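Side-chain contacts in Pap fimbrial major pilin protein (Escherichia coli, PDB 2UY6), which polymerizes into the thick, right-handed helical rod of the pilus, which enables bacteria to colonize the epithelium of specific host organs: residues P84-N87 with D91-D94; I103-Q106 with N111-F114. The protein carries 2 engineered substitutions. All blocks are in the same frame, centred on the assembly; numbering follows the deposited sequence.

Contact 1 of 2, residues P84-N87 with D91-D94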
ATOM      1  N   PRO B  84      18.122   1.986  21.674  1.00 34.90           N
ATOM      2  CA  PRO B  84      18.593   1.857  23.058  1.00 34.96           C
ATOM      3  C   PRO B  84      18.564   3.216  23.745  1.00 35.68           C
ATOM      4  O   PRO B  84      18.968   4.222  23.152  1.00 35.62           O
ATOM      5  CB  PRO B  84      20.007   1.335  22.883  1.00 34.58           C
ATOM      6  CG  PRO B  84      20.425   1.965  21.582  1.00 34.54           C
ATOM      7  CD  PRO B  84      19.215   1.719  20.725  1.00 33.90           C
ATOM      8  N   ILE B  85      18.088   3.249  24.987  1.00 36.97           N
ATOM      9  CA  ILE B  85      17.995   4.504  25.731  1.00 40.03           C
ATOM     10  C   ILE B  85      18.909   4.608  26.951  1.00 42.26           C
ATOM     11  O   ILE B  85      19.346   3.601  27.513  1.00 42.46           O
ATOM     12  CB  ILE B  85      16.564   4.754  26.237  1.00 39.25           C
ATOM     13  CG1 ILE B  85      16.140   3.611  27.157  1.00 40.23           C
ATOM     14  CG2 ILE B  85      15.607   4.890  25.071  1.00 39.75           C
ATOM     15  CD1 ILE B  85      14.771   3.806  27.799  1.00 42.01           C
ATOM     16  N   VAL B  86      19.189   5.844  27.356  1.00 44.26           N
ATOM     17  CA  VAL B  86      20.008   6.100  28.533  1.00 45.82           C
ATOM     18  C   VAL B  86      19.111   5.710  29.700  1.00 47.65           C
ATOM     19  O   VAL B  86      18.110   6.378  29.964  1.00 47.98           O
ATOM     20  CB  VAL B  86      20.364   7.594  28.660  1.00 44.53           C
ATOM     21  CG1 VAL B  86      21.272   7.810  29.847  1.00 45.62           C
ATOM     22  CG2 VAL B  86      21.031   8.079  27.400  1.00 44.85           C
ATOM     23  N   ASN B  87      19.463   4.624  30.382  1.00 49.77           N
ATOM     24  CA  ASN B  87      18.677   4.127  31.506  1.00 49.97           C
ATOM     25  C   ASN B  87      18.033   5.264  32.289  1.00 49.47           C
ATOM     26  O   ASN B  87      18.717   6.152  32.791  1.00 48.19           O
ATOM     27  CB  ASN B  87      19.557   3.292  32.439  1.00 52.41           C
ATOM     28  CG  ASN B  87      18.746   2.531  33.477  1.00 54.72           C
ATOM     29  OD1 ASN B  87      18.119   1.515  33.171  1.00 54.96           O
ATOM     30  ND2 ASN B  87      18.747   3.027  34.710  1.00 56.04           N
ATOM     31  N   ASP B  91      13.932   9.648  26.505  1.00 42.83           N
ATOM     32  CA  ASP B  91      14.047  10.686  25.493  1.00 41.15           C
ATOM     33  C   ASP B  91      15.502  10.920  25.123  1.00 39.81           C
ATOM     34  O   ASP B  91      15.822  11.846  24.380  1.00 38.61           O
ATOM     35  CB  ASP B  91      13.404  11.985  25.986  1.00 42.82           C
ATOM     36  CG  ASP B  91      14.198  12.657  27.091  1.00 43.65           C
ATOM     37  OD1 ASP B  91      14.771  11.947  27.947  1.00 42.43           O
ATOM     38  OD2 ASP B  91      14.230  13.905  27.105  1.00 45.07           O
ATOM     39  N   GLU B  92      16.387  10.079  25.649  1.00 39.14           N
ATOM     40  CA  GLU B  92      17.804  10.196  25.335  1.00 39.15           C
ATOM     41  C   GLU B  92      18.263   8.937  24.622  1.00 37.60           C
ATOM     42  O   GLU B  92      18.347   7.872  25.222  1.00 37.59           O
ATOM     43  CB  GLU B  92      18.646  10.398  26.598  1.00 40.29           C
ATOM     44  CG  GLU B  92      18.307  11.645  27.409  1.00 42.78           C
ATOM     45  CD  GLU B  92      19.415  12.035  28.388  1.00 43.06           C
ATOM     46  OE1 GLU B  92      20.070  11.133  28.955  1.00 43.17           O
ATOM     47  OE2 GLU B  92      19.626  13.249  28.595  1.00 43.68           O
ATOM     48  N   LEU B  93      18.550   9.069  23.336  1.00 36.46           N
ATOM     49  CA  LEU B  93      19.004   7.947  22.532  1.00 37.57           C
ATOM     50  C   LEU B  93      20.490   7.672  22.784  1.00 37.93           C
ATOM     51  O   LEU B  93      21.350   8.440  22.345  1.00 37.41           O
ATOM     52  CB  LEU B  93      18.774   8.247  21.048  1.00 37.74           C
ATOM     53  CG  LEU B  93      19.232   7.153  20.084  1.00 38.15           C
ATOM     54  CD1 LEU B  93      18.364   5.922  20.282  1.00 38.89           C
ATOM     55  CD2 LEU B  93      19.151   7.654  18.662  1.00 36.45           C
ATOM     56  N   ASP B  94      20.786   6.578  23.486  1.00 37.31           N
ATOM     57  CA  ASP B  94      22.165   6.218  23.790  1.00 36.59           C
ATOM     58  C   ASP B  94      22.957   6.035  22.492  1.00 36.07           C
ATOM     59  O   ASP B  94      22.395   5.634  21.469  1.00 37.68           O
ATOM     60  CB  ASP B  94      22.206   4.934  24.622  1.00 38.44           C
ATOM     61  CG  ASP B  94      23.425   4.872  25.546  1.00 39.56           C
ATOM     62  OD1 ASP B  94      24.548   5.151  25.076  1.00 37.60           O
ATOM     63  OD2 ASP B  94      23.256   4.537  26.739  1.00 38.57           O
TER
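The flat groups across this contact are two carboxylates, and both meet Val86. Glu92 lays OE1 beside it, 3.6 Å from CB of Val86; OE1 is itself hydrogen-bonded outside the two segments, while OE2 forms a salt bridge with Lys138 and a hydrogen bond with Ser141. With chi1 at -177°, Val86 sets CG2 anti to its carbonyl carbon and 3.4 Å from CB of Glu92. Asp94 approaches the backbone of Val86, with OD2 4.0 Å from CA of Val86. Pro84 contributes a puckered ring, whose CD lies 4.3 Å from CD1 of Leu93.

Ile85 and Leu93 form a short, weakly bonded antiparallel bridge, a non-hydrogen-bonded pair with diverging side chains, where the chain crosses between the two sheets of the immunoglobulin-like pilin fold. Flanking it, Val86 N binds Glu92 O at 3.1 Å, fairly straight at 161°, and Asp94 N reaches Pro84 O at 3.0 Å on a more bent path of 138°. Proline has no N-H to give, but its carbonyl accepts and its ring carbons pack. Beta-branched Val86 is compact enough to be buried against Ala102 and Ala142. Glu92 therefore does two jobs: its methylene carbon packs on valine, while its buried charge is paired and would probably remain ionised beside Lys138.

Contact 2 of 2, residues I103-Q106 with N111-F114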
ATOM      1  N   ILE B 103      21.764  11.264  22.261  1.00 26.05           N
ATOM      2  CA  ILE B 103      21.069  12.072  21.267  1.00 24.83           C
ATOM      3  C   ILE B 103      19.618  12.315  21.650  1.00 25.41           C
ATOM      4  O   ILE B 103      18.910  11.401  22.068  1.00 24.74           O
ATOM      5  CB  ILE B 103      21.102  11.418  19.872  1.00 25.41           C
ATOM      6  CG1 ILE B 103      22.547  11.306  19.385  1.00 22.49           C
ATOM      7  CG2 ILE B 103      20.275  12.254  18.881  1.00 25.06           C
ATOM      8  CD1 ILE B 103      22.686  10.671  18.017  1.00 20.05           C
ATOM      9  N   VAL B 104      19.193  13.563  21.494  1.00 25.46           N
ATOM     10  CA  VAL B 104      17.840  13.996  21.812  1.00 25.89           C
ATOM     11  C   VAL B 104      17.156  14.503  20.533  1.00 27.09           C
ATOM     12  O   VAL B 104      17.749  15.261  19.761  1.00 26.96           O
ATOM     13  CB  VAL B 104      17.893  15.111  22.885  1.00 26.37           C
ATOM     14  CG1 VAL B 104      16.637  15.963  22.846  1.00 28.14           C
ATOM     15  CG2 VAL B 104      18.057  14.475  24.259  1.00 26.66           C
ATOM     16  N   VAL B 105      15.917  14.075  20.306  1.00 27.69           N
ATOM     17  CA  VAL B 105      15.189  14.484  19.108  1.00 29.39           C
ATOM     18  C   VAL B 105      13.863  15.156  19.432  1.00 31.42           C
ATOM     19  O   VAL B 105      13.039  14.625  20.192  1.00 29.48           O
ATOM     20  CB  VAL B 105      14.939  13.280  18.161  1.00 29.73           C
ATOM     21  CG1 VAL B 105      14.192  13.739  16.899  1.00 28.16           C
ATOM     22  CG2 VAL B 105      16.267  12.649  17.778  1.00 27.49           C
ATOM     23  N   GLN B 106      13.678  16.332  18.837  1.00 33.95           N
ATOM     24  CA  GLN B 106      12.488  17.149  19.028  1.00 38.01           C
ATOM     25  C   GLN B 106      11.629  17.166  17.759  1.00 38.48           C
ATOM     26  O   GLN B 106      12.124  17.413  16.654  1.00 37.01           O
ATOM     27  CB  GLN B 106      12.912  18.573  19.407  1.00 40.19           C
ATOM     28  CG  GLN B 106      11.784  19.477  19.873  1.00 45.34           C
ATOM     29  CD  GLN B 106      12.291  20.796  20.443  1.00 49.10           C
ATOM     30  OE1 GLN B 106      13.104  20.814  21.377  1.00 50.67           O
ATOM     31  NE2 GLN B 106      11.809  21.908  19.886  1.00 49.87           N
ATOM     32  N   ASN B 111       9.175  16.211  22.605  1.00 37.04           N
ATOM     33  CA  ASN B 111      10.370  15.394  22.485  1.00 36.52           C
ATOM     34  C   ASN B 111       9.972  13.988  22.078  1.00 36.55           C
ATOM     35  O   ASN B 111       8.890  13.515  22.423  1.00 37.09           O
ATOM     36  CB  ASN B 111      11.105  15.332  23.821  1.00 36.72           C
ATOM     37  CG  ASN B 111      12.065  16.478  24.008  1.00 37.80           C
ATOM     38  OD1 ASN B 111      12.303  16.918  25.129  1.00 41.15           O
ATOM     39  ND2 ASN B 111      12.638  16.960  22.911  1.00 37.51           N
ATOM     40  N   VAL B 112      10.845  13.325  21.334  1.00 35.92           N
ATOM     41  CA  VAL B 112      10.583  11.959  20.924  1.00 36.01           C
ATOM     42  C   VAL B 112      11.098  11.044  22.030  1.00 36.00           C
ATOM     43  O   VAL B 112      12.034  11.394  22.744  1.00 37.89           O
ATOM     44  CB  VAL B 112      11.325  11.623  19.612  1.00 36.76           C
ATOM     45  CG1 VAL B 112      11.337  10.119  19.383  1.00 35.55           C
ATOM     46  CG2 VAL B 112      10.656  12.328  18.445  1.00 36.00           C
ATOM     47  N   VAL B 113      10.468   9.891  22.190  1.00 34.46           N
ATOM     48  CA  VAL B 113      10.904   8.916  23.177  1.00 34.12           C
ATOM     49  C   VAL B 113      11.226   7.651  22.389  1.00 34.45           C
ATOM     50  O   VAL B 113      10.578   7.365  21.379  1.00 33.79           O
ATOM     51  CB  VAL B 113       9.805   8.632  24.221  1.00 33.29           C
ATOM     52  CG1 VAL B 113       9.701   9.796  25.183  1.00 32.89           C
ATOM     53  CG2 VAL B 113       8.475   8.419  23.534  1.00 33.35           C
ATOM     54  N   PHE B 114      12.225   6.899  22.837  1.00 34.05           N
ATOM     55  CA  PHE B 114      12.625   5.689  22.130  1.00 34.47           C
ATOM     56  C   PHE B 114      12.363   4.387  22.871  1.00 36.03           C
ATOM     57  O   PHE B 114      12.830   3.335  22.447  1.00 36.08           O
ATOM     58  CB  PHE B 114      14.110   5.747  21.777  1.00 33.15           C
ATOM     59  CG  PHE B 114      14.517   6.992  21.062  1.00 31.06           C
ATOM     60  CD1 PHE B 114      14.774   8.160  21.763  1.00 31.79           C
ATOM     61  CD2 PHE B 114      14.645   7.000  19.680  1.00 30.13           C
ATOM     62  CE1 PHE B 114      15.156   9.324  21.093  1.00 30.86           C
ATOM     63  CE2 PHE B 114      15.025   8.158  19.003  1.00 27.25           C
ATOM     64  CZ  PHE B 114      15.279   9.316  19.707  1.00 28.77           C
TER
HETATM   65  O   HOH W   1      14.314  12.974  22.581  1.00 29.51           O
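Val105 meets Val112 and Phe114 with a different methyl each. CG1 of Val105 stands anti to its own backbone N and lies 4.1 Å from CG2 of Val112; the two valines run side by side, pointing the same way. CG2 of Val105 is directed at the edge of the Phe114 ring, in its plane, 4.0 Å from CZ. With chi1 of -52° the phenylalanine places its ring beside its own backbone N, and CG1 of Val112 then covers one ring face, displaced toward the rim. Branched valines suit this place, since one residue can pack in two directions.

Strand 101-106 belongs to the antiparallel sheet of the immunoglobulin-like pilin fold, and the chain turns back on it through 111-114 without becoming a regular strand. A single straight bond joins the backbones, Val112 N to Val105 O, 2.8 Å and 167°. Where the two segments draw apart, a water bridges them: it accepts from Val105 N at 3.0 Å and donates to Val112 O at 2.8 Å.

Toward the exposed end, Asn111 brings ND2 to 3.6 Å from O of Val105 and 3.9 Å from CB of Gln106, the two amide planes 60° apart. Gln106 is extended, and the amide nitrogen rests on its aliphatic part; both residues are exposed, where polar ends suit solvent. Inward, Val105 packs on Tyr133 and Ala135 of strand 130-139.

Contact 1 closes before contact 2 opens along the chain, yet their centres lie only 9 Å apart. Strands 93-94 and 101-106 are neighbours in the five-stranded antiparallel sheet, where 93-94 is an outermost strand within this chain, and a probable hydrogen bond from Leu93 N to Ile103 O, 2.7 Å, joins them. The other half of contact 1 lies on strand 77-86, which pairs with 153-162 in a second sheet, so the short bridge of contact 1 lies where the chain crosses from one sheet to the other. Phe114 in contact 2 packs against Ile85 and Leu93. Leu93 and Ile103 each also touch an apolar side chain of another protein chain, which places this region beside an interchain interface.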